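Local coordinates for thioredoxin family protein (Streptococcus pneumoniae, PDB 2YP6) that probably acts as a surface-exposed lipoprotein thiol-disulfide oxidoreductase that helps the pneumococcus resist extracellular oxidative stress, at residues A[76-80]-A[115-121]; A[88-92]-A[129-133]. All coordinates share one frame. Residue numbers count along the deposited sequence, not the author numbering.

Strand 71-76 runs out into residues 76-80, just before the Cys81-Cys84 disulfide, and the chain continues through helix 82-86 into helix 88-96. After strand 102-108, residues 115-121 return to 76-80 and close the loop of interaction 1, bringing the lead-in to helix 120-127 against the approach to the CxxC. Beyond that helix, residues 129-133 come back to 88-92 and close interaction 2 ahead of strand 135-137. The segments alternate, so the two loops cross rather than nest. Their centres lie about 15 Å apart, and Trp77 joins them: its CE2 packs 4.1 Å from Met88 SD.

Interaction 1 of 2, residues A[76-80]-A[115-121]; sequences FWASW and EKTVEQF. With C6W (3-Cyclohexyl-1-Propylphosphocholine), chain E.
Residues 76-80 leave the end of a strand extended (Ala78 phi/psi -151/147) and turn at Ser79 and Trp80 (-66/-25 and -82/-7), while 115-117 run extended before the chain turns into the helix that includes Phe121. The CA atoms come nearest at Ala78 and Glu115, 6.4 Å apart. Polar contacts centre on the Glu115 carboxylate, which a t, p rotamer brings to the backbone at Ala78 and Ser79. Its OE1 accepts from Ser79 N (2.9 Å), and its OE2 from Ser79 OG (2.6 Å; chi1 p) and Lys116 N (2.8 Å). A water donates to both Glu115 OE1 (2.8 Å) and Trp77 O (3.0 Å). Thr117 caps the following helix, its OG1 accepting from Gln120 N at 3.1 Å. The apolar part is made by Trp77 (chi1 p) and Phe121 (chi1 t): Trp77 CH2 meets Phe121 CZ at 3.7 Å, the rings oblique with planes at 65° and centroids 5.8 Å apart, while Trp77 NE1 is hydrogen-bonded to Thr106. Trp80 (chi1 p) brings CD1 to Glu115 N (3.8 Å), and one indole face receives the ligand, with Trp80 CD2 3.6 Å from C6W C4. Trp80, which opens the Trp-Cys-Gly-Pro-Cys sequence, forms this pocket with Gln113, Gly114 and Phe144. The Cys81-Cys84 disulfide follows at the start of helix 82-86, the CxxC placement of the thioredoxin fold, so the pocket probably borders the redox site.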
ATOM      1  N   PHE A  76      -1.985   1.016   3.399  1.00 11.46           N
ATOM      2  CA  PHE A  76      -1.483   1.975   4.366  1.00  8.14           C
ATOM      3  C   PHE A  76      -1.221   1.237   5.662  1.00 12.80           C
ATOM      4  O   PHE A  76      -2.090   0.508   6.137  1.00 11.04           O
ATOM      5  CB  PHE A  76      -2.508   3.106   4.587  1.00 13.13           C
ATOM      6  CG  PHE A  76      -2.676   4.010   3.391  1.00 10.16           C
ATOM      7  CD1 PHE A  76      -3.522   3.650   2.339  1.00 11.85           C
ATOM      8  CD2 PHE A  76      -1.968   5.188   3.291  1.00 13.78           C
ATOM      9  CE1 PHE A  76      -3.663   4.439   1.260  1.00 12.58           C
ATOM     10  CE2 PHE A  76      -2.106   5.992   2.205  1.00 11.38           C
ATOM     11  CZ  PHE A  76      -2.953   5.626   1.170  1.00 11.80           C
ATOM     12  N   TRP A  77      -0.043   1.428   6.230  1.00 10.69           N
ATOM     13  CA  TRP A  77       0.348   0.683   7.413  1.00 11.94           C
ATOM     14  C   TRP A  77       1.390   1.405   8.262  1.00 12.67           C
ATOM     15  O   TRP A  77       1.805   2.504   7.945  1.00 12.69           O
ATOM     16  CB  TRP A  77       0.841  -0.705   7.021  1.00  9.99           C
ATOM     17  CG  TRP A  77       2.148  -0.775   6.246  1.00  9.99           C
ATOM     18  CD1 TRP A  77       2.379  -0.357   4.977  1.00 10.51           C
ATOM     19  CD2 TRP A  77       3.390  -1.333   6.717  1.00 10.11           C
ATOM     20  NE1 TRP A  77       3.695  -0.605   4.620  1.00 11.67           N
ATOM     21  CE2 TRP A  77       4.328  -1.215   5.671  1.00 10.57           C
ATOM     22  CE3 TRP A  77       3.786  -1.926   7.918  1.00 14.55           C
ATOM     23  CZ2 TRP A  77       5.645  -1.660   5.799  1.00 12.73           C
ATOM     24  CZ3 TRP A  77       5.090  -2.377   8.034  1.00 14.76           C
ATOM     25  CH2 TRP A  77       6.002  -2.246   6.983  1.00 13.15           C
ATOM     26  N   ALA A  78       1.775   0.775   9.364  1.00 15.68           N
ATOM     27  CA  ALA A  78       2.805   1.321  10.252  1.00 13.95           C
ATOM     28  C   ALA A  78       3.525   0.178  10.947  1.00 14.41           C
ATOM     29  O   ALA A  78       2.912  -0.856  11.252  1.00 16.25           O
ATOM     30  CB  ALA A  78       2.182   2.247  11.273  1.00 14.96           C
ATOM     31  N   SER A  79       4.814   0.379  11.213  1.00 14.74           N
ATOM     32  CA  SER A  79       5.652  -0.635  11.826  1.00 15.45           C
ATOM     33  C   SER A  79       5.212  -0.928  13.250  1.00 19.10           C
ATOM     34  O   SER A  79       5.462  -2.023  13.727  1.00 21.05           O
ATOM     35  CB  SER A  79       7.131  -0.202  11.823  1.00 16.31           C
ATOM     36  OG  SER A  79       7.342   0.848  12.748  1.00 17.55           O
ATOM     37  N   TRP A  80       4.551   0.034  13.911  1.00 17.42           N
ATOM     38  CA  TRP A  80       4.110  -0.147  15.300  1.00 18.80           C
ATOM     39  C   TRP A  80       2.809  -0.903  15.454  1.00 21.67           C
ATOM     40  O   TRP A  80       2.407  -1.231  16.557  1.00 22.66           O
ATOM     41  CB  TRP A  80       3.971   1.209  16.023  1.00 23.99           C
ATOM     42  CG  TRP A  80       3.185   2.260  15.298  1.00 20.44           C
ATOM     43  CD1 TRP A  80       3.692   3.314  14.585  1.00 19.74           C
ATOM     44  CD2 TRP A  80       1.751   2.380  15.220  1.00 19.58           C
ATOM     45  NE1 TRP A  80       2.674   4.069  14.076  1.00 22.66           N
ATOM     46  CE2 TRP A  80       1.479   3.518  14.438  1.00 21.69           C
ATOM     47  CE3 TRP A  80       0.684   1.636  15.730  1.00 26.29           C
ATOM     48  CZ2 TRP A  80       0.175   3.930  14.151  1.00 25.90           C
ATOM     49  CZ3 TRP A  80      -0.609   2.053  15.451  1.00 23.40           C
ATOM     50  CH2 TRP A  80      -0.850   3.189  14.670  1.00 29.49           C
ATOM     51  N   GLU A 115       5.872   6.377  14.087  1.00 17.53           N
ATOM     52  CA  GLU A 115       6.583   5.588  13.095  1.00 16.63           C
ATOM     53  C   GLU A 115       8.080   5.851  13.203  1.00 17.68           C
ATOM     54  O   GLU A 115       8.521   6.903  13.681  1.00 18.86           O
ATOM     55  CB  GLU A 115       6.076   5.914  11.688  1.00 15.03           C
ATOM     56  CG  GLU A 115       6.685   5.111  10.566  1.00 14.15           C
ATOM     57  CD  GLU A 115       6.491   3.611  10.747  1.00 13.88           C
ATOM     58  OE1 GLU A 115       5.399   3.104  10.394  1.00 14.01           O
ATOM     59  OE2 GLU A 115       7.419   2.942  11.265  1.00 16.94           O
ATOM     60  N   LYS A 116       8.841   4.860  12.755  1.00 17.50           N
ATOM     61  CA  LYS A 116      10.288   4.906  12.722  1.00 18.93           C
ATOM     62  C   LYS A 116      10.799   6.003  11.803  1.00 18.59           C
ATOM     63  O   LYS A 116      10.130   6.394  10.851  1.00 17.27           O
ATOM     64  CB  LYS A 116      10.808   3.531  12.262  1.00 24.27           C
ATOM     65  CG  LYS A 116      10.621   2.485  13.366  1.00 28.48           C
ATOM     66  CD  LYS A 116      10.955   1.071  12.932  1.00 26.57           C
ATOM     67  CE  LYS A 116      10.644   0.094  14.066  1.00 24.21           C
ATOM     68  NZ  LYS A 116      11.491   0.311  15.247  1.00 32.12           N
ATOM     69  N   THR A 117      11.999   6.478  12.075  1.00 20.23           N
ATOM     70  CA  THR A 117      12.583   7.504  11.233  1.00 20.54           C
ATOM     71  C   THR A 117      12.946   6.907   9.882  1.00 23.79           C
ATOM     72  O   THR A 117      13.051   5.689   9.733  1.00 21.23           O
ATOM     73  CB  THR A 117      13.845   8.065  11.828  1.00 22.85           C
ATOM     74  OG1 THR A 117      14.811   7.008  11.969  1.00 26.53           O
ATOM     75  CG2 THR A 117      13.560   8.713  13.187  1.00 24.13           C
ATOM     76  N   VAL A 118      13.141   7.776   8.906  1.00 21.58           N
ATOM     77  CA  VAL A 118      13.589   7.366   7.584  1.00 26.14           C
ATOM     78  C   VAL A 118      14.896   6.576   7.646  1.00 25.25           C
ATOM     79  O   VAL A 118      15.128   5.711   6.821  1.00 26.19           O
ATOM     80  CB  VAL A 118      13.777   8.574   6.654  1.00 24.53           C
ATOM     81  CG1 VAL A 118      12.452   9.271   6.424  1.00 27.67           C
ATOM     82  CG2 VAL A 118      14.806   9.535   7.229  1.00 33.47           C
ATOM     83  N   GLU A 119      15.750   6.858   8.618  1.00 22.49           N
ATOM     84  CA  GLU A 119      17.010   6.114   8.743  1.00 28.59           C
ATOM     85  C   GLU A 119      16.788   4.746   9.358  1.00 31.07           C
ATOM     86  O   GLU A 119      17.422   3.774   8.960  1.00 40.31           O
ATOM     87  CB  GLU A 119      18.045   6.880   9.578  1.00 39.05           C
ATOM     88  CG  GLU A 119      18.471   8.206   8.980  1.00 51.34           C
ATOM     89  CD  GLU A 119      17.563   9.351   9.396  1.00 57.63           C
ATOM     90  OE1 GLU A 119      16.586   9.095  10.132  1.00 53.52           O
ATOM     91  OE2 GLU A 119      17.826  10.503   8.989  1.00 60.83           O
ATOM     92  N   GLN A 120      15.890   4.668  10.333  1.00 24.87           N
ATOM     93  CA  GLN A 120      15.696   3.436  11.075  1.00 26.23           C
ATOM     94  C   GLN A 120      14.778   2.446  10.360  1.00 26.57           C
ATOM     95  O   GLN A 120      14.942   1.232  10.508  1.00 25.24           O
ATOM     96  CB  GLN A 120      15.142   3.723  12.471  1.00 27.36           C
ATOM     97  CG  GLN A 120      16.107   4.518  13.392  1.00 41.51           C
ATOM     98  CD  GLN A 120      17.429   3.807  13.702  1.00 51.94           C
ATOM     99  OE1 GLN A 120      17.699   2.704  13.219  1.00 55.42           O
ATOM    100  NE2 GLN A 120      18.261   4.453  14.520  1.00 56.53           N
ATOM    101  N   PHE A 121      13.807   2.948   9.608  1.00 19.40           N
ATOM    102  CA  PHE A 121      12.797   2.065   9.032  1.00 18.80           C
ATOM    103  C   PHE A 121      13.362   0.953   8.139  1.00 20.60           C
ATOM    104  O   PHE A 121      12.996  -0.215   8.303  1.00 21.03           O
ATOM    105  CB  PHE A 121      11.706   2.829   8.286  1.00 16.49           C
ATOM    106  CG  PHE A 121      10.646   1.926   7.735  1.00 17.03           C
ATOM    107  CD1 PHE A 121       9.597   1.501   8.531  1.00 18.27           C
ATOM    108  CD2 PHE A 121      10.738   1.446   6.443  1.00 18.42           C
ATOM    109  CE1 PHE A 121       8.656   0.624   8.048  1.00 20.62           C
ATOM    110  CE2 PHE A 121       9.803   0.570   5.954  1.00 16.40           C
ATOM    111  CZ  PHE A 121       8.756   0.166   6.758  1.00 16.25           C
TER
HETATM  112  C2  C6W E1186       1.221   3.503  19.305  1.00 66.06           C
HETATM  113  C3  C6W E1186       2.539   5.385  18.001  1.00 58.35           C
HETATM  114  C1  C6W E1186       1.155   5.786  19.938  1.00 66.28           C
HETATM  115  C4  C6W E1186       0.719   4.664  17.799  1.00 57.87           C
HETATM  116  C5  C6W E1186      -0.665   5.319  17.985  1.00 65.73           C
HETATM  117  C10 C6W E1186      -1.359   7.215  11.518  1.00 69.67           C
HETATM  118  CAI C6W E1186      -1.870   9.547  12.194  1.00 69.60           C
HETATM  119  C13 C6W E1186      -1.020  10.039  11.038  1.00 65.92           C
HETATM  120  C6  C6W E1186      -2.714   8.412  16.027  1.00 81.59           C
HETATM  121  C7  C6W E1186      -2.065   7.619  14.876  1.00 81.36           C
HETATM  122  C9  C6W E1186      -2.029   8.199  12.423  1.00 73.03           C
HETATM  123  O3  C6W E1186      -2.607   6.967  19.586  1.00 75.19           O
HETATM  124  P   C6W E1186      -1.934   7.539  18.365  1.00 72.52           P
HETATM  125  O4  C6W E1186      -1.609   8.910  18.850  1.00 68.16           O
HETATM  126  O1  C6W E1186      -0.618   6.715  18.001  1.00 69.03           O
HETATM  127  N   C6W E1186       1.614   4.821  18.964  1.00 62.79           N
HETATM  128  O2  C6W E1186      -2.948   7.565  17.128  1.00 81.09           O
HETATM  129  C8  C6W E1186      -2.890   7.729  13.581  1.00 78.16           C
HETATM  130  C12 C6W E1186      -0.394   9.124  10.200  1.00 63.13           C
HETATM  131  C11 C6W E1186      -0.565   7.668  10.444  1.00 66.25           C
HETATM  132  O   HOH W   1       3.428   4.639   9.206  1.00 11.14           O

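Interaction 2 of 2, residues A[88-92]-A[129-133]; sequences MPELM and GYKDI
A helical turn, 88-92, with Met92 N bonded to Met88 O at 2.9 Å, faces the irregular segment 129-133. Gly129 (phi/psi 83/12) ends the preceding helix in a Schellman motif; Tyr130 and Lys131 are extended, and Asp132 again takes positive phi (64/17) before Ile133 resumes an extended course. CA atoms pair Pro89 with Tyr130 at 7.1 Å and Met92 with Ile133 at 6.5 Å. Met92 (m, t, p) reaches along the loop: CG lies 3.7 Å from Ile133 CG1 and 3.4 Å from Lys131 O, while CE approaches Gly129 O at 3.6 Å. Its sulfur accepts a weak hydrogen bond, Lys131 N to Met92 SD 3.6 Å, and makes an oblique Met-aromatic contact with Tyr130, 5.3 Å from the ring centroid. Over one face of that ring sits Met88 CB, a CH-pi contact 3.9 Å from the centroid, with Pro89 CD 4.1 Å from Tyr130 CE1. Ile133 (m, m) points toward the helix and packs on Met88, Leu91 and Met92: its CD1 is 3.8 Å from Leu91 CG and its CG2 3.9 Å from Met88 CE. Lys131 NZ and Asp132 OD2 form a salt bridge (3.0 Å) within the loop. Tyr130 also meets Phe125 of helix 120-127 edge-to-face, and Leu91 and Ile133 both touch Thr106, so the contact packs helix 88-96 and the connection into strand 135-137 against strand 102-108 of the central sheet.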
ATOM      1  N   MET A  88       2.286  -8.681   6.617  1.00 12.95           N
ATOM      2  CA  MET A  88       3.290  -8.438   5.575  1.00 16.80           C
ATOM      3  C   MET A  88       3.801  -9.721   4.842  1.00 13.10           C
ATOM      4  O   MET A  88       3.958  -9.688   3.617  1.00 13.01           O
ATOM      5  CB  MET A  88       4.472  -7.620   6.102  1.00 16.20           C
ATOM      6  CG  MET A  88       4.114  -6.184   6.472  1.00 23.14           C
ATOM      7  SD  MET A  88       3.520  -5.164   5.064  1.00 31.79           S
ATOM      8  CE  MET A  88       4.873  -5.394   4.034  1.00 16.80           C
ATOM      9  N   PRO A  89       4.092 -10.809   5.582  1.00 14.30           N
ATOM     10  CA  PRO A  89       4.533 -12.023   4.862  1.00 15.14           C
ATOM     11  C   PRO A  89       3.494 -12.494   3.828  1.00 14.97           C
ATOM     12  O   PRO A  89       3.862 -12.908   2.713  1.00 15.15           O
ATOM     13  CB  PRO A  89       4.716 -13.051   5.980  1.00 16.65           C
ATOM     14  CG  PRO A  89       5.145 -12.183   7.180  1.00 16.65           C
ATOM     15  CD  PRO A  89       4.245 -10.958   7.048  1.00 15.23           C
ATOM     16  N   GLU A  90       2.217 -12.385   4.163  1.00 14.82           N
ATOM     17  CA  GLU A  90       1.190 -12.799   3.228  1.00 15.07           C
ATOM     18  C   GLU A  90       1.246 -11.886   1.995  1.00 13.91           C
ATOM     19  O   GLU A  90       1.078 -12.349   0.877  1.00 14.27           O
ATOM     20  CB  GLU A  90      -0.198 -12.787   3.865  1.00 17.80           C
ATOM     21  CG  GLU A  90      -1.263 -13.248   2.887  1.00 23.02           C
ATOM     22  CD  GLU A  90      -2.661 -13.332   3.493  1.00 30.99           C
ATOM     23  OE1 GLU A  90      -2.868 -12.745   4.582  1.00 26.23           O
ATOM     24  OE2 GLU A  90      -3.535 -13.985   2.864  1.00 24.49           O
ATOM     25  N   LEU A  91       1.523 -10.595   2.186  1.00 12.88           N
ATOM     26  CA  LEU A  91       1.627  -9.681   1.041  1.00 12.18           C
ATOM     27  C   LEU A  91       2.843 -10.012   0.155  1.00 13.47           C
ATOM     28  O   LEU A  91       2.774  -9.917  -1.077  1.00 12.75           O
ATOM     29  CB  LEU A  91       1.697  -8.230   1.518  1.00 12.17           C
ATOM     30  CG  LEU A  91       1.574  -7.174   0.414  1.00 11.86           C
ATOM     31  CD1 LEU A  91       0.291  -7.367  -0.372  1.00 14.77           C
ATOM     32  CD2 LEU A  91       1.667  -5.771   1.006  1.00 15.45           C
ATOM     33  N   MET A  92       3.945 -10.426   0.776  1.00 14.28           N
ATOM     34  CA  MET A  92       5.072 -10.988   0.012  1.00 14.50           C
ATOM     35  C   MET A  92       4.687 -12.203  -0.811  1.00 16.55           C
ATOM     36  O   MET A  92       5.147 -12.329  -1.956  1.00 15.20           O
ATOM     37  CB  MET A  92       6.272 -11.284   0.904  1.00 15.44           C
ATOM     38  CG  MET A  92       6.825 -10.017   1.537  1.00 14.85           C
ATOM     39  SD  MET A  92       8.048 -10.350   2.804  1.00 15.43           S
ATOM     40  CE  MET A  92       9.194 -11.379   1.922  1.00 16.30           C
ATOM     41  N   GLY A 129      12.878  -9.734   7.758  1.00 21.37           N
ATOM     42  CA  GLY A 129      12.868 -10.610   6.590  1.00 23.94           C
ATOM     43  C   GLY A 129      11.959 -10.119   5.470  1.00 20.89           C
ATOM     44  O   GLY A 129      11.668 -10.849   4.518  1.00 20.32           O
ATOM     45  N   TYR A 130      11.497  -8.877   5.565  1.00 18.82           N
ATOM     46  CA  TYR A 130      10.587  -8.362   4.552  1.00 16.58           C
ATOM     47  C   TYR A 130      11.392  -7.915   3.340  1.00 17.40           C
ATOM     48  O   TYR A 130      12.520  -7.429   3.469  1.00 20.92           O
ATOM     49  CB  TYR A 130       9.725  -7.203   5.059  1.00 17.14           C
ATOM     50  CG  TYR A 130       8.886  -7.506   6.292  1.00 15.19           C
ATOM     51  CD1 TYR A 130       8.514  -8.810   6.626  1.00 18.09           C
ATOM     52  CD2 TYR A 130       8.484  -6.484   7.134  1.00 18.83           C
ATOM     53  CE1 TYR A 130       7.757  -9.069   7.765  1.00 21.52           C
ATOM     54  CE2 TYR A 130       7.736  -6.735   8.255  1.00 23.32           C
ATOM     55  CZ  TYR A 130       7.373  -8.009   8.571  1.00 27.09           C
ATOM     56  OH  TYR A 130       6.638  -8.222   9.704  1.00 34.65           O
ATOM     57  N   LYS A 131      10.804  -8.104   2.168  1.00 18.43           N
ATOM     58  CA  LYS A 131      11.401  -7.643   0.921  1.00 21.70           C
ATOM     59  C   LYS A 131      10.412  -7.818  -0.219  1.00 20.79           C
ATOM     60  O   LYS A 131       9.352  -8.401  -0.042  1.00 19.11           O
ATOM     61  CB  LYS A 131      12.692  -8.403   0.630  1.00 29.06           C
ATOM     62  CG  LYS A 131      12.498  -9.899   0.512  1.00 25.61           C
ATOM     63  CD  LYS A 131      13.837 -10.605   0.345  1.00 29.62           C
ATOM     64  CE  LYS A 131      13.651 -12.061  -0.033  1.00 36.20           C
ATOM     65  NZ  LYS A 131      13.340 -12.227  -1.491  1.00 45.85           N
ATOM     66  N   ASP A 132      10.770  -7.298  -1.391  1.00 18.13           N
ATOM     67  CA  ASP A 132       9.931  -7.377  -2.586  1.00 18.41           C
ATOM     68  C   ASP A 132       8.611  -6.644  -2.472  1.00 17.58           C
ATOM     69  O   ASP A 132       7.708  -6.876  -3.275  1.00 18.91           O
ATOM     70  CB  ASP A 132       9.696  -8.840  -2.985  1.00 22.79           C
ATOM     71  CG  ASP A 132      11.002  -9.595  -3.218  1.00 25.57           C
ATOM     72  OD1 ASP A 132      11.958  -9.002  -3.759  1.00 27.96           O
ATOM     73  OD2 ASP A 132      11.104 -10.774  -2.819  1.00 24.33           O
ATOM     74  N   ILE A 133       8.496  -5.748  -1.497  1.00 15.91           N
ATOM     75  CA  ILE A 133       7.278  -4.969  -1.299  1.00 16.25           C
ATOM     76  C   ILE A 133       7.662  -3.500  -1.354  1.00 17.25           C
ATOM     77  O   ILE A 133       8.458  -3.070  -0.540  1.00 16.42           O
ATOM     78  CB  ILE A 133       6.653  -5.239   0.089  1.00 20.61           C
ATOM     79  CG1 ILE A 133       6.162  -6.678   0.177  1.00 28.58           C
ATOM     80  CG2 ILE A 133       5.493  -4.268   0.367  1.00 20.31           C
ATOM     81  CD1 ILE A 133       5.181  -7.052  -0.902  1.00 22.25           C
TER